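Local atomic coordinates of uncharacterized protein (Legionella longbeachae NSW150, PDB entry 4JZA), a protein that probably dephosphorylates phosphoinositides as a phosphatidylinositol-3-phosphatase, perhaps acting on host-cell lipids during Legionella infection. Residues A[690-701]-A[798-809]; A[707-716]-A[769-777]. One frame throughout, in Å; residues are numbered along the deposited sequence.

Contact 1: residues A[690-701]-A[798-809]; sequences NCTKLYDALHSL and VSTTVEEWTKLF
Trp805 is a knob set into a hole made by Leu694, Ala697, Leu698 and Leu701 of the facing helix. Residues 690-701 and 798-809 run nearly parallel, their axes 9.0 Å apart and inclined at 21°, and join helices 676-702 and 794-817 within the phosphoinositide phosphatase C-terminal domain. The indole lies with its edge against the backbone of 690-701: CZ3 of Trp805 comes to 3.6 Å from O of Leu694, and the methyl of Ala697 also meets that edge close to the ring plane. Leu698 places CD1 over one face, 4.3 Å from the centroid of the six-membered ring, while CG2 of Thr801, from the indole's own helix, lies on the opposite face towards the rim. Leu701, with CG anti to the backbone nitrogen (chi1 177°), brings CD2 to 3.6 Å from CD1 of Trp805, at about a right angle to the indole, and turns CD1 towards CB of Leu808. At the N-terminal end of the two segments, Val798 fits its two methyls against Asn690, Lys693 and Leu694; ND2 of Asn690 hydrogen-bonds OG of Ser795, earlier in helix 794-817.

The other flank is less buried. There Val802 meets Ala697 through CG1 and Lys693 through CG2, and the chain of Lys693 passes loosely by CG1 of Val798 with CD before its end leads away. At the partly exposed far end the contact is close again: Phe809 lays its ring flat over Ser700, whose CB stands 3.6 Å from the centroid and 9° off the normal. The hydroxyls of Ser700 and Thr806 turn back to O of Asp696 and Val802 in their own helices. Van der Waals and CH-pi contacts thus join 690-701 to 798-809, Trp805 supplying the largest share.

Contact 2: residues A[707-716]-A[769-777]; sequences LFTPQEQSSR and SRTEATNSV
Thr771 OG1 donates to O of Leu707 at 2.7 Å, in the carbonyl plane and on a lone pair. Beside it, CG2 of Thr771 touches O of Thr709, and CB of Leu707 packs on the methyl of Ala773. Phe708 points its ring edge at OG1 of Thr774 and extends CE1 to Ala773 and to CG2 of Val777; CB of Leu707 lies over one face of this ring. Thr771 is the N-cap of helix 772-782: its OG1, held between the backbone nitrogen and the carbonyl carbon (chi1 64°), also accepts from N of Thr774 at 3.2 Å with an N-H...O angle of 168°. One hydroxyl thus caps the helix and ties it to the segment that follows helix 676-702. A water reinforces the join, donating to O of Phe708 at 2.6 Å, accepting from N of Thr771 and bonding OG1 of Thr774. Further along, CB of Pro710 rests on O of Ser769, and Arg716, on the exposed 3-10 segment 714-716, comes near the same serine. In the next shell, Leu701 of helix 676-702 touches Val777, and Pro730 touches Thr774.

Both contacts belong to the C-terminal domain, and contact 2 is nested within the chain loop that contact 1 closes. Contact 1 joins two long helices, 676-702 and 794-817, around a buried apolar centre with a more open flank; contact 2 fastens an irregular segment to the start of helix 772-782 and runs out to the surface, so backbone carbonyls, a cap and a water take a larger share. Helix 772-782 directly precedes helix 794-817 and meets it where Ser776 OG probably bonds Glu804 OE1 at 2.7 Å. Leu701 bridges the two sites, its CD1 packing 3.5 Å from CD1 of Leu707.

Contact 1: residues A[690-701]-A[798-809]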
loop_
_atom_site.group_PDB
_atom_site.type_symbol
_atom_site.label_atom_id
_atom_site.label_comp_id
_atom_site.label_asym_id
_atom_site.label_seq_id
_atom_site.Cartn_x
_atom_site.Cartn_y
_atom_site.Cartn_z
ATOM N N ASN A 690 35.780 -7.215 -19.451
ATOM C CA ASN A 690 35.923 -5.801 -19.822
ATOM C C ASN A 690 36.673 -4.955 -18.824
ATOM O O ASN A 690 37.549 -4.150 -19.210
ATOM C CB ASN A 690 34.584 -5.173 -20.097
ATOM C CG ASN A 690 34.095 -5.517 -21.475
ATOM O OD1 ASN A 690 34.898 -5.844 -22.350
ATOM N ND2 ASN A 690 32.795 -5.498 -21.675
ATOM N N CYS A 691 36.374 -5.138 -17.541
ATOM C CA CYS A 691 37.070 -4.365 -16.529
ATOM C C CYS A 691 38.562 -4.599 -16.627
ATOM O O CYS A 691 39.334 -3.624 -16.459
ATOM C CB CYS A 691 36.543 -4.655 -15.116
ATOM S SG CYS A 691 34.937 -3.893 -14.856
ATOM N N THR A 692 38.958 -5.856 -16.926
ATOM C CA THR A 692 40.379 -6.206 -17.037
ATOM C C THR A 692 41.060 -5.516 -18.218
ATOM O O THR A 692 42.174 -5.023 -18.090
ATOM C CB THR A 692 40.592 -7.731 -17.067
ATOM O OG1 THR A 692 40.226 -8.260 -15.787
ATOM C CG2 THR A 692 42.053 -8.095 -17.298
ATOM N N LYS A 693 40.377 -5.451 -19.352
ATOM C CA LYS A 693 40.912 -4.767 -20.531
ATOM C C LYS A 693 41.111 -3.309 -20.229
ATOM O O LYS A 693 42.145 -2.745 -20.553
ATOM C CB LYS A 693 39.979 -4.901 -21.754
ATOM C CG LYS A 693 39.693 -6.325 -22.217
ATOM C CD LYS A 693 38.755 -6.357 -23.411
ATOM C CE LYS A 693 38.281 -7.765 -23.674
ATOM N NZ LYS A 693 38.127 -7.917 -25.139
ATOM N N LEU A 694 40.101 -2.707 -19.624
ATOM C CA LEU A 694 40.134 -1.287 -19.257
ATOM C C LEU A 694 41.230 -1.036 -18.248
ATOM O O LEU A 694 42.018 -0.084 -18.405
ATOM C CB LEU A 694 38.801 -0.834 -18.666
ATOM C CG LEU A 694 37.645 -0.673 -19.648
ATOM C CD1 LEU A 694 36.374 -0.386 -18.867
ATOM C CD2 LEU A 694 37.927 0.454 -20.601
ATOM N N TYR A 695 41.309 -1.921 -17.248
ATOM C CA TYR A 695 42.363 -1.842 -16.238
ATOM C C TYR A 695 43.752 -1.963 -16.870
ATOM O O TYR A 695 44.566 -1.071 -16.728
ATOM C CB TYR A 695 42.158 -2.903 -15.148
ATOM C CG TYR A 695 43.034 -2.712 -13.941
ATOM C CD1 TYR A 695 42.602 -1.938 -12.871
ATOM C CD2 TYR A 695 44.287 -3.303 -13.867
ATOM C CE1 TYR A 695 43.390 -1.752 -11.755
ATOM C CE2 TYR A 695 45.100 -3.104 -12.766
ATOM C CZ TYR A 695 44.649 -2.319 -11.721
ATOM O OH TYR A 695 45.453 -2.116 -10.640
ATOM N N ASP A 696 44.034 -3.031 -17.586
ATOM C CA ASP A 696 45.383 -3.156 -18.172
ATOM C C ASP A 696 45.794 -1.929 -19.026
ATOM O O ASP A 696 46.867 -1.347 -18.830
ATOM C CB ASP A 696 45.522 -4.479 -18.984
ATOM C CG ASP A 696 45.319 -5.721 -18.106
ATOM O OD1 ASP A 696 45.604 -5.671 -16.873
ATOM O OD2 ASP A 696 44.831 -6.736 -18.642
ATOM N N ALA A 697 44.955 -1.560 -19.989
ATOM C CA ALA A 697 45.209 -0.366 -20.814
ATOM C C ALA A 697 45.453 0.879 -19.967
ATOM O O ALA A 697 46.401 1.580 -20.178
ATOM C CB ALA A 697 44.058 -0.119 -21.797
ATOM N N LEU A 698 44.623 1.120 -18.982
ATOM C CA LEU A 698 44.845 2.247 -18.083
ATOM C C LEU A 698 46.122 2.173 -17.245
ATOM O O LEU A 698 46.785 3.211 -17.026
ATOM C CB LEU A 698 43.648 2.437 -17.193
ATOM C CG LEU A 698 43.582 3.738 -16.416
ATOM C CD1 LEU A 698 43.727 4.995 -17.261
ATOM C CD2 LEU A 698 42.256 3.740 -15.643
ATOM N N HIS A 699 46.481 0.962 -16.815
ATOM C CA HIS A 699 47.666 0.759 -16.013
ATOM C C HIS A 699 48.839 1.271 -16.802
ATOM O O HIS A 699 49.663 1.996 -16.273
ATOM C CB HIS A 699 47.847 -0.707 -15.619
ATOM C CG HIS A 699 48.906 -0.932 -14.590
ATOM N ND1 HIS A 699 50.218 -1.215 -14.925
ATOM C CD2 HIS A 699 48.859 -0.913 -13.242
ATOM C CE1 HIS A 699 50.930 -1.363 -13.824
ATOM N NE2 HIS A 699 50.131 -1.181 -12.790
ATOM N N SER A 700 48.950 0.913 -18.072
ATOM C CA SER A 700 50.130 1.351 -18.828
ATOM C C SER A 700 50.100 2.828 -19.030
ATOM O O SER A 700 51.092 3.509 -18.769
ATOM C CB SER A 700 50.221 0.698 -20.184
ATOM O OG SER A 700 49.718 -0.600 -20.115
ATOM N N LEU A 701 48.957 3.328 -19.485
ATOM C CA LEU A 701 48.833 4.760 -19.797
ATOM C C LEU A 701 49.093 5.698 -18.581
ATOM O O LEU A 701 49.857 6.663 -18.672
ATOM C CB LEU A 701 47.451 5.041 -20.401
ATOM C CG LEU A 701 47.130 6.503 -20.713
ATOM C CD1 LEU A 701 48.187 7.056 -21.623
ATOM C CD2 LEU A 701 45.804 6.677 -21.382
ATOM N N VAL A 798 34.404 -0.099 -24.705
ATOM C CA VAL A 798 35.653 -0.652 -24.214
ATOM C C VAL A 798 36.665 -0.730 -25.376
ATOM O O VAL A 798 37.798 -0.240 -25.254
ATOM C CB VAL A 798 35.445 -2.032 -23.582
ATOM C CG1 VAL A 798 36.769 -2.738 -23.305
ATOM C CG2 VAL A 798 34.681 -1.887 -22.305
ATOM N N SER A 799 36.250 -1.346 -26.474
ATOM C CA SER A 799 37.084 -1.479 -27.676
ATOM C C SER A 799 37.754 -0.144 -28.051
ATOM O O SER A 799 38.978 -0.044 -28.168
ATOM C CB SER A 799 36.231 -1.950 -28.859
ATOM O OG SER A 799 36.981 -2.796 -29.702
ATOM N N THR A 800 36.934 0.886 -28.200
ATOM C CA THR A 800 37.406 2.192 -28.617
ATOM C C THR A 800 38.329 2.853 -27.597
ATOM O O THR A 800 39.348 3.473 -27.922
ATOM C CB THR A 800 36.195 3.103 -28.771
ATOM O OG1 THR A 800 35.251 2.481 -29.622
ATOM C CG2 THR A 800 36.555 4.463 -29.353
ATOM N N THR A 801 37.941 2.736 -26.346
ATOM C CA THR A 801 38.707 3.299 -25.260
ATOM C C THR A 801 40.073 2.607 -25.178
ATOM O O THR A 801 41.082 3.297 -25.048
ATOM C CB THR A 801 37.962 3.115 -23.928
ATOM O OG1 THR A 801 36.687 3.776 -23.969
ATOM C CG2 THR A 801 38.812 3.640 -22.778
ATOM N N VAL A 802 40.126 1.265 -25.268
ATOM C CA VAL A 802 41.406 0.565 -25.207
ATOM C C VAL A 802 42.259 0.997 -26.397
ATOM O O VAL A 802 43.462 1.189 -26.267
ATOM C CB VAL A 802 41.287 -0.991 -25.141
ATOM C CG1 VAL A 802 42.653 -1.657 -25.203
ATOM C CG2 VAL A 802 40.604 -1.429 -23.851
ATOM N N GLU A 803 41.654 1.174 -27.549
ATOM C CA GLU A 803 42.441 1.552 -28.712
ATOM C C GLU A 803 43.023 2.910 -28.509
ATOM O O GLU A 803 44.228 3.131 -28.749
ATOM C CB GLU A 803 41.652 1.473 -30.025
ATOM C CG GLU A 803 42.130 0.320 -30.907
ATOM C CD GLU A 803 41.094 -0.129 -31.951
ATOM O OE1 GLU A 803 40.004 0.496 -32.050
ATOM O OE2 GLU A 803 41.390 -1.104 -32.702
ATOM N N GLU A 804 42.177 3.820 -28.028
ATOM C CA GLU A 804 42.599 5.170 -27.851
ATOM C C GLU A 804 43.680 5.246 -26.780
ATOM O O GLU A 804 44.712 5.890 -26.982
ATOM C CB GLU A 804 41.429 6.031 -27.506
ATOM C CG GLU A 804 41.803 7.420 -27.035
ATOM C CD GLU A 804 40.600 8.329 -27.058
ATOM O OE1 GLU A 804 40.097 8.822 -25.987
ATOM O OE2 GLU A 804 40.113 8.514 -28.194
ATOM N N TRP A 805 43.495 4.561 -25.659
ATOM C CA TRP A 805 44.525 4.626 -24.619
ATOM C C TRP A 805 45.789 3.931 -25.052
ATOM O O TRP A 805 46.866 4.389 -24.731
ATOM C CB TRP A 805 44.052 4.028 -23.297
ATOM C CG TRP A 805 42.940 4.802 -22.634
ATOM C CD1 TRP A 805 42.546 6.068 -22.898
ATOM C CD2 TRP A 805 42.101 4.328 -21.593
ATOM N NE1 TRP A 805 41.494 6.415 -22.093
ATOM C CE2 TRP A 805 41.207 5.356 -21.275
ATOM C CE3 TRP A 805 42.033 3.141 -20.888
ATOM C CZ2 TRP A 805 40.253 5.224 -20.289
ATOM C CZ3 TRP A 805 41.093 3.028 -19.905
ATOM C CH2 TRP A 805 40.214 4.070 -19.616
ATOM N N THR A 806 45.667 2.830 -25.781
ATOM C CA THR A 806 46.848 2.117 -26.208
ATOM C C THR A 806 47.683 3.004 -27.128
ATOM O O THR A 806 48.881 3.037 -27.001
ATOM C CB THR A 806 46.475 0.773 -26.836
ATOM O OG1 THR A 806 45.888 -0.075 -25.826
ATOM C CG2 THR A 806 47.677 0.104 -27.360
ATOM N N LYS A 807 47.042 3.745 -28.017
ATOM C CA LYS A 807 47.759 4.659 -28.895
ATOM C C LYS A 807 48.523 5.758 -28.140
ATOM O O LYS A 807 49.738 5.961 -28.339
ATOM C CB LYS A 807 46.793 5.324 -29.832
ATOM C CG LYS A 807 47.157 5.119 -31.279
ATOM C CD LYS A 807 46.028 4.342 -31.982
ATOM C CE LYS A 807 46.274 4.159 -33.480
ATOM N NZ LYS A 807 45.061 4.525 -34.273
ATOM N N LEU A 808 47.822 6.463 -27.259
ATOM C CA LEU A 808 48.472 7.413 -26.359
ATOM C C LEU A 808 49.661 6.812 -25.644
ATOM O O LEU A 808 50.667 7.450 -25.558
ATOM C CB LEU A 808 47.491 7.965 -25.340
ATOM C CG LEU A 808 46.411 8.860 -25.977
ATOM C CD1 LEU A 808 45.226 9.078 -25.029
ATOM C CD2 LEU A 808 46.987 10.184 -26.444
ATOM N N PHE A 809 49.555 5.583 -25.157
ATOM C CA PHE A 809 50.674 4.886 -24.480
ATOM C C PHE A 809 51.861 4.632 -25.412
ATOM O O PHE A 809 52.996 4.988 -25.096
ATOM C CB PHE A 809 50.190 3.567 -23.840
ATOM C CG PHE A 809 51.305 2.696 -23.332
ATOM C CD1 PHE A 809 52.114 3.102 -22.255
ATOM C CD2 PHE A 809 51.563 1.473 -23.928
ATOM C CE1 PHE A 809 53.168 2.306 -21.796
ATOM C CE2 PHE A 809 52.609 0.692 -23.484
ATOM C CZ PHE A 809 53.410 1.108 -22.413
#

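Contact 2: residues A[707-716]-A[769-777]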
loop_
_atom_site.group_PDB
_atom_site.type_symbol
_atom_site.label_atom_id
_atom_site.label_comp_id
_atom_site.label_asym_id
_atom_site.label_seq_id
_atom_site.Cartn_x
_atom_site.Cartn_y
_atom_site.Cartn_z
ATOM N N LEU A 707 52.275 12.679 -19.369
ATOM C CA LEU A 707 51.220 13.002 -20.315
ATOM C C LEU A 707 50.120 13.857 -19.711
ATOM O O LEU A 707 49.300 14.404 -20.446
ATOM C CB LEU A 707 50.578 11.702 -20.820
ATOM C CG LEU A 707 51.457 10.762 -21.620
ATOM C CD1 LEU A 707 50.670 9.541 -22.069
ATOM C CD2 LEU A 707 52.022 11.511 -22.828
ATOM N N PHE A 708 50.082 13.907 -18.374
ATOM C CA PHE A 708 48.979 14.487 -17.625
ATOM C C PHE A 708 49.272 15.882 -17.103
ATOM O O PHE A 708 48.360 16.581 -16.661
ATOM C CB PHE A 708 48.604 13.532 -16.489
ATOM C CG PHE A 708 48.170 12.202 -16.977
ATOM C CD1 PHE A 708 46.892 12.020 -17.430
ATOM C CD2 PHE A 708 49.050 11.141 -17.014
ATOM C CE1 PHE A 708 46.478 10.806 -17.919
ATOM C CE2 PHE A 708 48.652 9.925 -17.509
ATOM C CZ PHE A 708 47.366 9.761 -17.958
ATOM N N THR A 709 50.553 16.243 -17.146
ATOM C CA THR A 709 51.089 17.531 -16.746
ATOM C C THR A 709 50.690 18.528 -17.811
ATOM O O THR A 709 51.153 18.434 -18.968
ATOM C CB THR A 709 52.653 17.475 -16.671
ATOM O OG1 THR A 709 53.080 16.530 -15.670
ATOM C CG2 THR A 709 53.246 18.798 -16.321
ATOM N N PRO A 710 49.856 19.512 -17.444
ATOM C CA PRO A 710 49.408 20.554 -18.377
ATOM C C PRO A 710 50.499 21.547 -18.660
ATOM O O PRO A 710 51.550 21.439 -18.064
ATOM C CB PRO A 710 48.266 21.240 -17.599
ATOM C CG PRO A 710 48.603 21.080 -16.153
ATOM C CD PRO A 710 49.489 19.839 -16.053
ATOM N N GLN A 711 50.246 22.533 -19.512
ATOM C CA GLN A 711 51.196 23.654 -19.675
ATOM C C GLN A 711 51.265 24.536 -18.404
ATOM O O GLN A 711 50.360 24.511 -17.549
ATOM C CB GLN A 711 50.863 24.501 -20.895
ATOM C CG GLN A 711 50.661 23.654 -22.134
ATOM C CD GLN A 711 50.438 24.501 -23.367
ATOM O OE1 GLN A 711 49.416 24.376 -24.045
ATOM N NE2 GLN A 711 51.395 25.373 -23.669
ATOM N N GLU A 712 52.376 25.266 -18.269
ATOM C CA GLU A 712 52.629 26.136 -17.115
ATOM C C GLU A 712 52.014 27.487 -17.507
ATOM O O GLU A 712 52.483 28.150 -18.441
ATOM C CB GLU A 712 54.146 26.129 -16.767
ATOM C CG GLU A 712 54.763 27.381 -16.148
ATOM C CD GLU A 712 55.535 28.243 -17.143
ATOM O OE1 GLU A 712 55.636 29.470 -16.928
ATOM O OE2 GLU A 712 56.074 27.699 -18.126
ATOM N N GLN A 713 50.916 27.840 -16.836
ATOM C CA GLN A 713 49.969 28.852 -17.334
ATOM C C GLN A 713 50.082 30.145 -16.529
ATOM O O GLN A 713 49.095 30.588 -15.902
ATOM C CB GLN A 713 48.523 28.351 -17.218
ATOM C CG GLN A 713 48.211 27.019 -17.882
ATOM C CD GLN A 713 47.135 26.210 -17.129
ATOM O OE1 GLN A 713 47.467 25.249 -16.420
ATOM N NE2 GLN A 713 45.842 26.601 -17.284
ATOM N N SER A 714 51.276 30.751 -16.561
ATOM C CA SER A 714 51.606 31.937 -15.739
ATOM C C SER A 714 50.456 32.955 -15.501
ATOM O O SER A 714 50.209 33.340 -14.329
ATOM C CB SER A 714 52.852 32.627 -16.292
ATOM O OG SER A 714 53.956 31.764 -16.108
ATOM N N SER A 715 49.760 33.344 -16.587
ATOM C CA SER A 715 48.648 34.343 -16.545
ATOM C C SER A 715 47.467 33.980 -15.588
ATOM O O SER A 715 46.679 34.863 -15.169
ATOM C CB SER A 715 48.130 34.683 -17.968
ATOM O OG SER A 715 48.028 33.547 -18.805
ATOM N N ARG A 716 47.391 32.704 -15.205
ATOM C CA ARG A 716 46.330 32.214 -14.335
ATOM C C ARG A 716 46.691 32.137 -12.846
ATOM O O ARG A 716 45.792 32.072 -12.007
ATOM C CB ARG A 716 45.947 30.816 -14.825
ATOM C CG ARG A 716 44.615 30.289 -14.344
ATOM C CD ARG A 716 44.551 28.810 -14.576
ATOM N NE ARG A 716 43.317 28.209 -14.089
ATOM C CZ ARG A 716 43.061 26.901 -14.165
ATOM N NH1 ARG A 716 43.963 26.108 -14.714
ATOM N NH2 ARG A 716 41.911 26.384 -13.708
ATOM N N SER A 769 42.263 23.271 -19.521
ATOM C CA SER A 769 43.706 23.171 -19.329
ATOM C C SER A 769 44.246 21.749 -19.315
ATOM O O SER A 769 45.441 21.552 -19.241
ATOM C CB SER A 769 44.083 23.850 -18.043
ATOM O OG SER A 769 43.886 22.963 -16.972
ATOM N N ARG A 770 43.368 20.764 -19.345
ATOM C CA ARG A 770 43.789 19.363 -19.349
ATOM C C ARG A 770 44.413 19.000 -20.649
ATOM O O ARG A 770 43.968 19.461 -21.698
ATOM C CB ARG A 770 42.585 18.412 -19.171
ATOM C CG ARG A 770 41.886 18.519 -17.834
ATOM C CD ARG A 770 40.590 17.760 -17.855
ATOM N NE ARG A 770 39.909 17.803 -16.580
ATOM C CZ ARG A 770 38.609 17.577 -16.452
ATOM N NH1 ARG A 770 37.898 17.313 -17.515
ATOM N NH2 ARG A 770 37.996 17.621 -15.270
ATOM N N THR A 771 45.373 18.080 -20.557
ATOM C CA THR A 771 46.024 17.465 -21.714
ATOM C C THR A 771 45.127 16.443 -22.400
ATOM O O THR A 771 44.178 15.963 -21.822
ATOM C CB THR A 771 47.250 16.654 -21.274
ATOM O OG1 THR A 771 46.828 15.568 -20.441
ATOM C CG2 THR A 771 48.232 17.472 -20.521
ATOM N N GLU A 772 45.512 16.052 -23.613
ATOM C CA GLU A 772 44.851 15.052 -24.396
ATOM C C GLU A 772 44.603 13.769 -23.573
ATOM O O GLU A 772 43.490 13.205 -23.583
ATOM C CB GLU A 772 45.709 14.745 -25.604
ATOM C CG GLU A 772 44.979 14.093 -26.777
ATOM C CD GLU A 772 45.937 13.608 -27.886
ATOM O OE1 GLU A 772 45.485 12.962 -28.855
ATOM O OE2 GLU A 772 47.164 13.843 -27.777
ATOM N N ALA A 773 45.614 13.314 -22.844
ATOM C CA ALA A 773 45.488 12.061 -22.122
ATOM C C ALA A 773 44.530 12.145 -20.946
ATOM O O ALA A 773 43.676 11.266 -20.759
ATOM C CB ALA A 773 46.841 11.594 -21.666
ATOM N N THR A 774 44.661 13.187 -20.137
ATOM C CA THR A 774 43.698 13.431 -19.050
ATOM C C THR A 774 42.266 13.448 -19.561
ATOM O O THR A 774 41.389 12.771 -18.993
ATOM C CB THR A 774 43.986 14.758 -18.337
ATOM O OG1 THR A 774 45.283 14.701 -17.713
ATOM C CG2 THR A 774 42.938 15.025 -17.284
ATOM N N ASN A 775 42.017 14.142 -20.657
ATOM C CA ASN A 775 40.658 14.075 -21.266
ATOM C C ASN A 775 40.240 12.720 -21.783
ATOM O O ASN A 775 39.047 12.417 -21.798
ATOM C CB ASN A 775 40.493 15.014 -22.448
ATOM C CG ASN A 775 40.357 16.455 -22.049
ATOM O OD1 ASN A 775 40.036 16.821 -20.904
ATOM N ND2 ASN A 775 40.692 17.284 -22.968
ATOM N N SER A 776 41.180 11.916 -22.262
ATOM C CA SER A 776 40.813 10.591 -22.714
ATOM C C SER A 776 40.519 9.700 -21.507
ATOM O O SER A 776 39.530 8.948 -21.509
ATOM C CB SER A 776 41.901 10.003 -23.581
ATOM O OG SER A 776 41.638 8.674 -23.831
ATOM N N VAL A 777 41.318 9.799 -20.441
ATOM C CA VAL A 777 41.031 8.980 -19.268
ATOM C C VAL A 777 39.656 9.335 -18.632
ATOM O O VAL A 777 38.799 8.480 -18.455
ATOM C CB VAL A 777 42.179 9.073 -18.262
ATOM C CG1 VAL A 777 41.800 8.477 -16.917
ATOM C CG2 VAL A 777 43.379 8.314 -18.813
HETATM O O HOH W 1 46.145 17.438 -17.726
#